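Local coordinates for protein processed glycerol phosphate lipoteichoic acid synthase 2 (Bacillus subtilis, PDB 2W8D) that belongs to the sulfatase family of the alkaline phosphatase clan and holds a bound magnesium ion, at residues 70-75 against 292-297; 94-99 against 329-334; 306-311 against 333-338. All coordinates share one frame; numbering follows the deposited sequence.

Contact 1: residues 70-75 against 292-297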
loop_
_atom_site.group_PDB
_atom_site.type_symbol
_atom_site.label_atom_id
_atom_site.label_comp_id
_atom_site.label_asym_id
_atom_site.label_seq_id
_atom_site.Cartn_x
_atom_site.Cartn_y
_atom_site.Cartn_z
ATOM N N PHE A 70 -9.194 -5.445 10.776
ATOM C CA PHE A 70 -8.606 -4.149 11.083
ATOM C C PHE A 70 -8.877 -3.288 9.888
ATOM O O PHE A 70 -8.527 -3.662 8.765
ATOM C CB PHE A 70 -7.089 -4.173 11.204
ATOM C CG PHE A 70 -6.541 -4.911 12.403
ATOM C CD1 PHE A 70 -6.375 -4.271 13.614
ATOM C CD2 PHE A 70 -6.073 -6.210 12.275
ATOM C CE1 PHE A 70 -5.820 -4.927 14.684
ATOM C CE2 PHE A 70 -5.507 -6.871 13.338
ATOM C CZ PHE A 70 -5.382 -6.235 14.543
ATOM N N TYR A 71 -9.495 -2.140 10.121
ATOM C CA TYR A 71 -9.647 -1.143 9.077
ATOM C C TYR A 71 -9.090 0.184 9.607
ATOM O O TYR A 71 -9.352 0.540 10.754
ATOM C CB TYR A 71 -11.120 -0.999 8.673
ATOM C CG TYR A 71 -11.349 0.149 7.703
ATOM C CD1 TYR A 71 -10.735 0.140 6.448
ATOM C CD2 TYR A 71 -12.146 1.244 8.047
ATOM C CE1 TYR A 71 -10.921 1.175 5.558
ATOM C CE2 TYR A 71 -12.333 2.322 7.156
ATOM C CZ TYR A 71 -11.708 2.267 5.918
ATOM O OH TYR A 71 -11.847 3.289 5.007
ATOM N N PHE A 72 -8.305 0.870 8.773
ATOM C CA PHE A 72 -7.647 2.122 9.112
ATOM C C PHE A 72 -8.190 3.218 8.190
ATOM O O PHE A 72 -7.928 3.197 6.976
ATOM C CB PHE A 72 -6.117 2.003 8.935
ATOM C CG PHE A 72 -5.501 0.803 9.642
ATOM C CD1 PHE A 72 -4.872 0.945 10.876
ATOM C CD2 PHE A 72 -5.542 -0.457 9.068
ATOM C CE1 PHE A 72 -4.307 -0.152 11.523
ATOM C CE2 PHE A 72 -4.975 -1.556 9.714
ATOM C CZ PHE A 72 -4.359 -1.397 10.942
ATOM N N ASP A 73 -8.929 4.175 8.774
ATOM C CA ASP A 73 -9.608 5.240 8.032
ATOM C C ASP A 73 -8.831 6.584 7.958
ATOM O O ASP A 73 -9.275 7.560 7.316
ATOM C CB ASP A 73 -11.027 5.433 8.594
ATOM C CG ASP A 73 -11.025 5.919 10.033
ATOM O OD1 ASP A 73 -10.161 5.536 10.838
ATOM O OD2 ASP A 73 -11.901 6.697 10.386
ATOM N N ASN A 74 -7.684 6.628 8.621
ATOM C CA ASN A 74 -6.761 7.738 8.481
ATOM C C ASN A 74 -5.368 7.280 7.992
ATOM O O ASN A 74 -4.338 7.633 8.549
ATOM C CB ASN A 74 -6.671 8.495 9.787
ATOM C CG ASN A 74 -7.951 9.172 10.146
ATOM O OD1 ASN A 74 -8.588 9.822 9.309
ATOM N ND2 ASN A 74 -8.334 9.054 11.396
ATOM N N PHE A 75 -5.368 6.489 6.931
ATOM C CA PHE A 75 -4.156 5.937 6.364
ATOM C C PHE A 75 -3.936 6.609 5.003
ATOM O O PHE A 75 -4.854 6.729 4.225
ATOM C CB PHE A 75 -4.295 4.410 6.245
ATOM C CG PHE A 75 -3.187 3.758 5.492
ATOM C CD1 PHE A 75 -1.986 3.441 6.121
ATOM C CD2 PHE A 75 -3.340 3.454 4.157
ATOM C CE1 PHE A 75 -0.950 2.836 5.422
ATOM C CE2 PHE A 75 -2.306 2.850 3.432
ATOM C CZ PHE A 75 -1.124 2.545 4.052
ATOM N N LEU A 292 -6.920 0.791 4.089
ATOM C CA LEU A 292 -6.000 -0.252 4.454
ATOM C C LEU A 292 -6.816 -1.231 5.265
ATOM O O LEU A 292 -7.467 -0.828 6.218
ATOM C CB LEU A 292 -4.839 0.282 5.289
ATOM C CG LEU A 292 -3.986 -0.857 5.889
ATOM C CD1 LEU A 292 -3.227 -1.735 4.836
ATOM C CD2 LEU A 292 -2.984 -0.318 6.914
ATOM N N PHE A 293 -6.798 -2.495 4.866
ATOM C CA PHE A 293 -7.511 -3.566 5.579
ATOM C C PHE A 293 -6.472 -4.625 5.945
ATOM O O PHE A 293 -5.604 -4.923 5.128
ATOM C CB PHE A 293 -8.559 -4.242 4.670
ATOM C CG PHE A 293 -9.679 -3.351 4.257
ATOM C CD1 PHE A 293 -10.827 -3.277 5.015
ATOM C CD2 PHE A 293 -9.594 -2.582 3.093
ATOM C CE1 PHE A 293 -11.891 -2.435 4.637
ATOM C CE2 PHE A 293 -10.651 -1.771 2.711
ATOM C CZ PHE A 293 -11.806 -1.701 3.497
ATOM N N ILE A 294 -6.531 -5.148 7.169
ATOM C CA ILE A 294 -5.706 -6.280 7.558
ATOM C C ILE A 294 -6.612 -7.308 8.250
ATOM O O ILE A 294 -7.167 -7.029 9.317
ATOM C CB ILE A 294 -4.574 -5.904 8.556
ATOM C CG1 ILE A 294 -3.587 -4.911 7.971
ATOM C CG2 ILE A 294 -3.828 -7.129 8.991
ATOM C CD1 ILE A 294 -2.632 -4.394 9.004
ATOM N N HIS A 295 -6.766 -8.474 7.636
ATOM C CA HIS A 295 -7.423 -9.575 8.306
ATOM C C HIS A 295 -6.362 -10.610 8.602
ATOM O O HIS A 295 -5.819 -11.236 7.706
ATOM C CB HIS A 295 -8.569 -10.157 7.482
ATOM C CG HIS A 295 -9.339 -11.218 8.212
ATOM N ND1 HIS A 295 -8.966 -12.542 8.206
ATOM C CD2 HIS A 295 -10.432 -11.140 9.012
ATOM C CE1 HIS A 295 -9.794 -13.242 8.967
ATOM N NE2 HIS A 295 -10.694 -12.412 9.466
ATOM N N ALA A 296 -6.006 -10.695 9.876
ATOM C CA ALA A 296 -5.036 -11.623 10.377
ATOM C C ALA A 296 -5.878 -12.657 11.072
ATOM O O ALA A 296 -6.612 -12.349 12.030
ATOM C CB ALA A 296 -4.126 -10.944 11.343
ATOM N N ALA A 297 -5.808 -13.883 10.573
ATOM C CA ALA A 297 -6.651 -14.964 11.098
ATOM C C ALA A 297 -6.132 -15.414 12.446
ATOM O O ALA A 297 -4.909 -15.577 12.620
ATOM C CB ALA A 297 -6.666 -16.125 10.130
#
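Phe70 and Ile294 are a hydrogen-bonded pair between the antiparallel strands 70-72 and 292-296. Phe70 N donates to Ile294 O at 3.0 Å, and Ile294 N returns a straighter bond to Phe70 O, also at 3.0 Å. Phe72 N to Leu292 O is longer, at 3.2 Å. Between these pairs, Phe293 CA directs its hydrogen at Phe70 O.

Tyr71 and Phe293 carry the aromatic contact. They are a non-hydrogen-bonded pair, and their rings form an offset stack with centroids 4.8 Å apart and planes at 30°. Tyr71 CD1 sits over one face of the Phe293 ring, toward its rim, 3.4 Å from Phe293 CE1. Leu60, Leu63 and Ala64 of helix 58-65 pack on Phe293.

On the other face of the sheet lie Phe70, Phe72, Leu292 and Ile294. Phe72 and Leu292 run side by side in the same direction, with Phe72 CD2 only 3.3 Å from Leu292 CD2. Phe72 CE2 meets Ile294 CD1 at 3.7 Å. Phe75 covers Leu292 CB with one face of its ring in a CH-pi contact, the CB lying 4.0 Å from the ring centroid. Helix 313-320 touches Phe75 and Ile294.

Three backbone bonds join the strands, and Phe293 turns its backbone bonding to Met255 of strand 251-257. The side chains that touch meet through hydrocarbon or aromatic atoms. The result is a buried join in the central sheet, with helices packed over both faces.

Contact 2: residues 94-99 against 329-334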
loop_
_atom_site.group_PDB
_atom_site.type_symbol
_atom_site.label_atom_id
_atom_site.label_comp_id
_atom_site.label_asym_id
_atom_site.label_seq_id
_atom_site.Cartn_x
_atom_site.Cartn_y
_atom_site.Cartn_z
ATOM N N SER A 94 9.806 -0.208 3.709
ATOM C CA SER A 94 9.594 0.841 4.713
ATOM C C SER A 94 10.613 1.958 4.506
ATOM O O SER A 94 11.246 2.462 5.435
ATOM C CB SER A 94 9.615 0.270 6.136
ATOM O OG SER A 94 9.082 1.204 7.052
ATOM N N LEU A 95 10.792 2.291 3.239
ATOM C CA LEU A 95 11.625 3.398 2.806
ATOM C C LEU A 95 10.874 4.188 1.746
ATOM O O LEU A 95 10.177 3.629 0.909
ATOM C CB LEU A 95 12.948 2.904 2.232
ATOM C CG LEU A 95 13.964 2.221 3.140
ATOM C CD1 LEU A 95 15.121 1.702 2.263
ATOM C CD2 LEU A 95 14.432 3.210 4.226
ATOM N N TYR A 96 11.015 5.502 1.795
ATOM C CA TYR A 96 10.349 6.377 0.838
ATOM C C TYR A 96 10.905 6.235 -0.588
ATOM O O TYR A 96 12.098 5.994 -0.792
ATOM C CB TYR A 96 10.448 7.841 1.299
ATOM C CG TYR A 96 9.630 8.087 2.516
ATOM C CD1 TYR A 96 8.294 8.486 2.408
ATOM C CD2 TYR A 96 10.167 7.887 3.781
ATOM C CE1 TYR A 96 7.511 8.690 3.549
ATOM C CE2 TYR A 96 9.415 8.066 4.906
ATOM C CZ TYR A 96 8.100 8.478 4.806
ATOM O OH TYR A 96 7.364 8.665 5.952
ATOM N N PRO A 97 10.019 6.389 -1.580
ATOM C CA PRO A 97 10.382 6.403 -2.993
ATOM C C PRO A 97 11.112 7.701 -3.320
ATOM O O PRO A 97 11.340 8.528 -2.431
ATOM C CB PRO A 97 9.021 6.401 -3.679
ATOM C CG PRO A 97 8.159 7.193 -2.715
ATOM C CD PRO A 97 8.585 6.684 -1.368
ATOM N N LEU A 98 11.500 7.884 -4.574
ATOM C CA LEU A 98 12.249 9.107 -4.940
ATOM C C LEU A 98 11.308 10.323 -4.978
ATOM O O LEU A 98 10.122 10.175 -5.255
ATOM C CB LEU A 98 12.934 8.937 -6.297
ATOM C CG LEU A 98 13.974 7.833 -6.510
ATOM C CD1 LEU A 98 14.399 7.799 -7.960
ATOM C CD2 LEU A 98 15.190 8.176 -5.678
ATOM N N ALA A 99 11.847 11.495 -4.691
ATOM C CA ALA A 99 11.124 12.737 -4.797
ATOM C C ALA A 99 10.690 13.069 -6.234
ATOM O O ALA A 99 9.643 13.705 -6.398
ATOM C CB ALA A 99 11.960 13.936 -4.193
ATOM N N LEU A 329 16.771 -0.956 9.214
ATOM C CA LEU A 329 16.687 0.457 8.929
ATOM C C LEU A 329 15.433 0.718 8.103
ATOM O O LEU A 329 15.460 0.667 6.872
ATOM C CB LEU A 329 17.957 0.932 8.227
ATOM C CG LEU A 329 19.268 0.778 9.013
ATOM C CD1 LEU A 329 20.335 1.583 8.338
ATOM C CD2 LEU A 329 19.134 1.226 10.474
HETATM N N MSE A 330 14.338 0.974 8.816
HETATM C CA MSE A 330 13.021 1.153 8.261
HETATM C C MSE A 330 12.490 2.496 8.735
HETATM O O MSE A 330 12.661 2.858 9.887
HETATM C CB MSE A 330 12.102 0.030 8.718
HETATM C CG MSE A 330 12.337 -1.281 7.985
HETATM SE SE MSE A 330 11.127 -2.717 8.549
HETATM C CE MSE A 330 11.542 -3.966 7.101
ATOM N N SER A 331 11.836 3.222 7.835
ATOM C CA SER A 331 11.334 4.551 8.134
ATOM C C SER A 331 10.021 4.538 8.897
ATOM O O SER A 331 9.722 5.483 9.633
ATOM C CB SER A 331 11.150 5.337 6.831
ATOM O OG SER A 331 12.422 5.736 6.336
ATOM N N GLY A 332 9.240 3.474 8.720
ATOM C CA GLY A 332 7.872 3.424 9.253
ATOM C C GLY A 332 7.721 2.975 10.697
ATOM O O GLY A 332 8.644 2.481 11.327
ATOM N N SER A 333 6.529 3.159 11.220
ATOM C CA SER A 333 6.278 2.880 12.612
ATOM C C SER A 333 5.065 1.955 12.672
ATOM O O SER A 333 4.056 2.249 12.079
ATOM C CB SER A 333 6.026 4.212 13.330
ATOM O OG SER A 333 5.462 4.010 14.614
ATOM N N ASP A 334 5.211 0.802 13.318
ATOM C CA ASP A 334 4.114 -0.141 13.550
ATOM C C ASP A 334 2.869 0.603 14.039
ATOM O O ASP A 334 2.886 1.243 15.089
ATOM C CB ASP A 334 4.565 -1.186 14.579
ATOM C CG ASP A 334 3.450 -2.145 15.018
ATOM O OD1 ASP A 334 2.330 -2.141 14.487
ATOM O OD2 ASP A 334 3.697 -2.926 15.937
#
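Ser94 lays its CB against the start of the Met330 side chain, a selenomethionine. Ser94 CB is 3.6 Å from Met330 CB and equally close to CG. Beyond CG the Met330 chain is extended, and its selenium still passes near Ser94 CB.

The same serine grips the 329-334 loop through two oxygens. Its backbone O accepts from Ser331 N in a short bond of 2.6 Å. This bond is nearly straight, 169° at the hydrogen, and the donor lies in the carbonyl plane. Its OG, anti to the backbone N (chi1 -165°), accepts from Gly332 N at 2.8 Å with a more bent geometry. The OG also bonds to the backbone O of Val311. A carbonyl can only accept, so the hydroxyl proton goes there. Ser94 is the first residue to leave helical angles after helix 86-93, and its phi is positive.

Two larger side chains reach Ser331. Tyr96 CE2 approaches Ser331 CB at 3.8 Å, obliquely to the ring. Leu95 CD2 lies 3.9 Å from Ser331 OG and also touches Leu329 O. The Tyr96 hydroxyl has its main partner beyond the loop, in Glu388 of helix 380-397, and Ser392 of that helix bonds to Tyr96 N.

Consecutive backbone N-H groups of Ser331 and Gly332 are thus satisfied by one residue. Ser94 OG acts as acceptor and donor at once, which probably fixes its rotation. The exit of helix 86-93 is tied to a loop of no regular structure by polar bonds, with Leu95, Tyr96 and the Met330 side chain packed beside them.

Contact 3: residues 306-311 against 333-338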
loop_
_atom_site.group_PDB
_atom_site.type_symbol
_atom_site.label_atom_id
_atom_site.label_comp_id
_atom_site.label_asym_id
_atom_site.label_seq_id
_atom_site.Cartn_x
_atom_site.Cartn_y
_atom_site.Cartn_z
ATOM N N LYS A 306 -5.809 5.853 14.272
ATOM C CA LYS A 306 -4.483 6.432 14.244
ATOM C C LYS A 306 -4.080 6.835 12.817
ATOM O O LYS A 306 -4.258 6.080 11.877
ATOM C CB LYS A 306 -3.469 5.427 14.778
ATOM C CG LYS A 306 -3.625 5.124 16.260
ATOM C CD LYS A 306 -2.427 4.336 16.704
ATOM C CE LYS A 306 -2.598 3.737 18.094
ATOM N NZ LYS A 306 -1.471 2.765 18.281
ATOM N N TYR A 307 -3.546 8.040 12.681
ATOM C CA TYR A 307 -2.925 8.515 11.430
ATOM C C TYR A 307 -1.730 7.619 11.121
ATOM O O TYR A 307 -1.014 7.228 12.036
ATOM C CB TYR A 307 -2.561 10.000 11.575
ATOM C CG TYR A 307 -3.781 10.879 11.413
ATOM C CD1 TYR A 307 -4.873 10.786 12.278
ATOM C CD2 TYR A 307 -3.866 11.760 10.350
ATOM C CE1 TYR A 307 -6.034 11.592 12.085
ATOM C CE2 TYR A 307 -4.984 12.562 10.149
ATOM C CZ TYR A 307 -6.050 12.473 10.994
ATOM O OH TYR A 307 -7.099 13.288 10.710
ATOM N N ALA A 308 -1.569 7.254 9.844
ATOM C CA ALA A 308 -0.539 6.326 9.393
ATOM C C ALA A 308 -0.300 6.482 7.902
ATOM O O ALA A 308 -1.189 6.900 7.194
ATOM C CB ALA A 308 -0.963 4.860 9.706
ATOM N N GLY A 309 0.876 6.096 7.409
ATOM C CA GLY A 309 1.155 6.113 5.966
ATOM C C GLY A 309 1.687 4.787 5.435
ATOM O O GLY A 309 1.926 3.867 6.204
ATOM N N ASP A 310 1.844 4.676 4.119
ATOM C CA ASP A 310 2.396 3.480 3.483
ATOM C C ASP A 310 3.593 2.836 4.185
ATOM O O ASP A 310 3.636 1.622 4.228
ATOM C CB ASP A 310 2.860 3.791 2.052
ATOM C CG ASP A 310 1.732 3.936 1.101
ATOM O OD1 ASP A 310 0.664 3.273 1.302
ATOM O OD2 ASP A 310 1.909 4.748 0.163
ATOM N N VAL A 311 4.570 3.627 4.682
ATOM C CA VAL A 311 5.828 3.082 5.241
ATOM C C VAL A 311 5.586 2.358 6.583
ATOM O O VAL A 311 6.454 1.619 7.084
ATOM C CB VAL A 311 6.946 4.168 5.409
ATOM C CG1 VAL A 311 7.475 4.693 4.028
ATOM C CG2 VAL A 311 6.480 5.301 6.285
ATOM N N SER A 333 6.529 3.159 11.220
ATOM C CA SER A 333 6.278 2.880 12.612
ATOM C C SER A 333 5.065 1.955 12.672
ATOM O O SER A 333 4.056 2.249 12.079
ATOM C CB SER A 333 6.026 4.212 13.330
ATOM O OG SER A 333 5.462 4.010 14.614
ATOM N N ASP A 334 5.211 0.802 13.318
ATOM C CA ASP A 334 4.114 -0.141 13.550
ATOM C C ASP A 334 2.869 0.603 14.039
ATOM O O ASP A 334 2.886 1.243 15.089
ATOM C CB ASP A 334 4.565 -1.186 14.579
ATOM C CG ASP A 334 3.450 -2.145 15.018
ATOM O OD1 ASP A 334 2.330 -2.141 14.487
ATOM O OD2 ASP A 334 3.697 -2.926 15.937
ATOM N N ILE A 335 1.792 0.506 13.272
ATOM C CA ILE A 335 0.558 1.199 13.607
ATOM C C ILE A 335 -0.037 0.691 14.908
ATOM O O ILE A 335 -0.623 1.458 15.659
ATOM C CB ILE A 335 -0.486 1.149 12.440
ATOM C CG1 ILE A 335 0.181 1.538 11.126
ATOM C CG2 ILE A 335 -1.655 2.121 12.690
ATOM C CD1 ILE A 335 -0.630 1.203 9.867
ATOM N N LEU A 336 0.141 -0.598 15.204
ATOM C CA LEU A 336 -0.456 -1.159 16.430
ATOM C C LEU A 336 0.359 -0.845 17.674
ATOM O O LEU A 336 -0.079 -1.126 18.768
ATOM C CB LEU A 336 -0.703 -2.677 16.300
ATOM C CG LEU A 336 -1.592 -2.989 15.092
ATOM C CD1 LEU A 336 -1.807 -4.494 14.901
ATOM C CD2 LEU A 336 -2.927 -2.213 15.202
ATOM N N SER A 337 1.540 -0.263 17.503
ATOM C CA SER A 337 2.386 0.112 18.633
ATOM C C SER A 337 1.800 1.260 19.451
ATOM O O SER A 337 1.270 2.228 18.882
ATOM C CB SER A 337 3.772 0.516 18.148
ATOM O OG SER A 337 4.534 1.057 19.210
ATOM N N LYS A 338 1.922 1.170 20.778
ATOM C CA LYS A 338 1.483 2.261 21.654
ATOM C C LYS A 338 2.161 3.598 21.314
ATOM O O LYS A 338 1.514 4.643 21.340
ATOM C CB LYS A 338 1.695 1.921 23.139
ATOM C CG LYS A 338 0.519 1.223 23.828
ATOM C CD LYS A 338 0.639 -0.305 23.705
ATOM C CE LYS A 338 -0.086 -1.079 24.837
ATOM N NZ LYS A 338 -1.538 -1.283 24.561
#
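Lys306 reaches across to the turn at 334-337 with a fully stretched side chain. Its CG lies anti to the carbonyl carbon (chi1 -67°), and the chain beyond stays extended. This takes NZ to the backbone oxygens of the turn. Lys306 NZ donates to Ile335 O at 3.0 Å, lying in the plane of that carbonyl. A second bond, from Lys306 NZ to Ser337 O at 2.9 Å, is weak. The aliphatic part also passes close, with Lys306 CD 3.6 Å from Ile335 O. The ammonium group therefore meets backbone carbonyls of the turn, whose partial negative charge would help to hold it.

Ala308 and Ile335 form the apolar half. Ala308 CB points toward the turn and meets the longer branch of Ile335, 3.7 Å from Ile335 CD1 and 3.8 Å from CG1. The CG2 branch of Ile335 stands slightly farther from the same methyl. Ile335 CG1 is anti to the carbonyl carbon (chi1 -48°), which sets CG1 by Ala308 CB; chi2 of 166° then carries CD1 on.

The turn has its own internal bonds. It is a type I beta turn, closed by Ser337 N to Asp334 O at 3.1 Å. Asp334 OD1 accepts from Leu336 N at 2.8 Å, from well above the carboxylate plane, making an Asx turn. The other oxygen, OD2, bonds to His319 ND1 of helix 313-320.

The short strand 308-309 runs parallel to strand 70-76, and Ala308 shares backbone bonds with Asn74 and Phe76. Ile335 also touches Phe72 of that strand. Helix 313-320 packs on Asp334 and Leu336 through Thr316. The turn thus sits between strands 308-309 and 70-76 of the main sheet and this helix.

How the contacts relate
Contact 1 and contact 3 meet along the main sheet, with centres 11 Å apart. Strand 70-76 pairs with 292-296 in one and with 308-309, which is part of the other, and Asn74 O to Ala308 N (3.1 Å) is a probable hydrogen bond between them. Contacts 2 and 3 end on the same loop and share Ser333 and Asp334. They also meet where Ser94 OG reaches Val311 O at 2.7 Å. Contacts 1 and 2 do not touch, their nearest atoms being about 8 Å apart. The magnesium ion, bound by Glu40, phosphothreonine Thr84, Asp258 and His259, lies about 13 Å from the Phe75 side chain of contact 1.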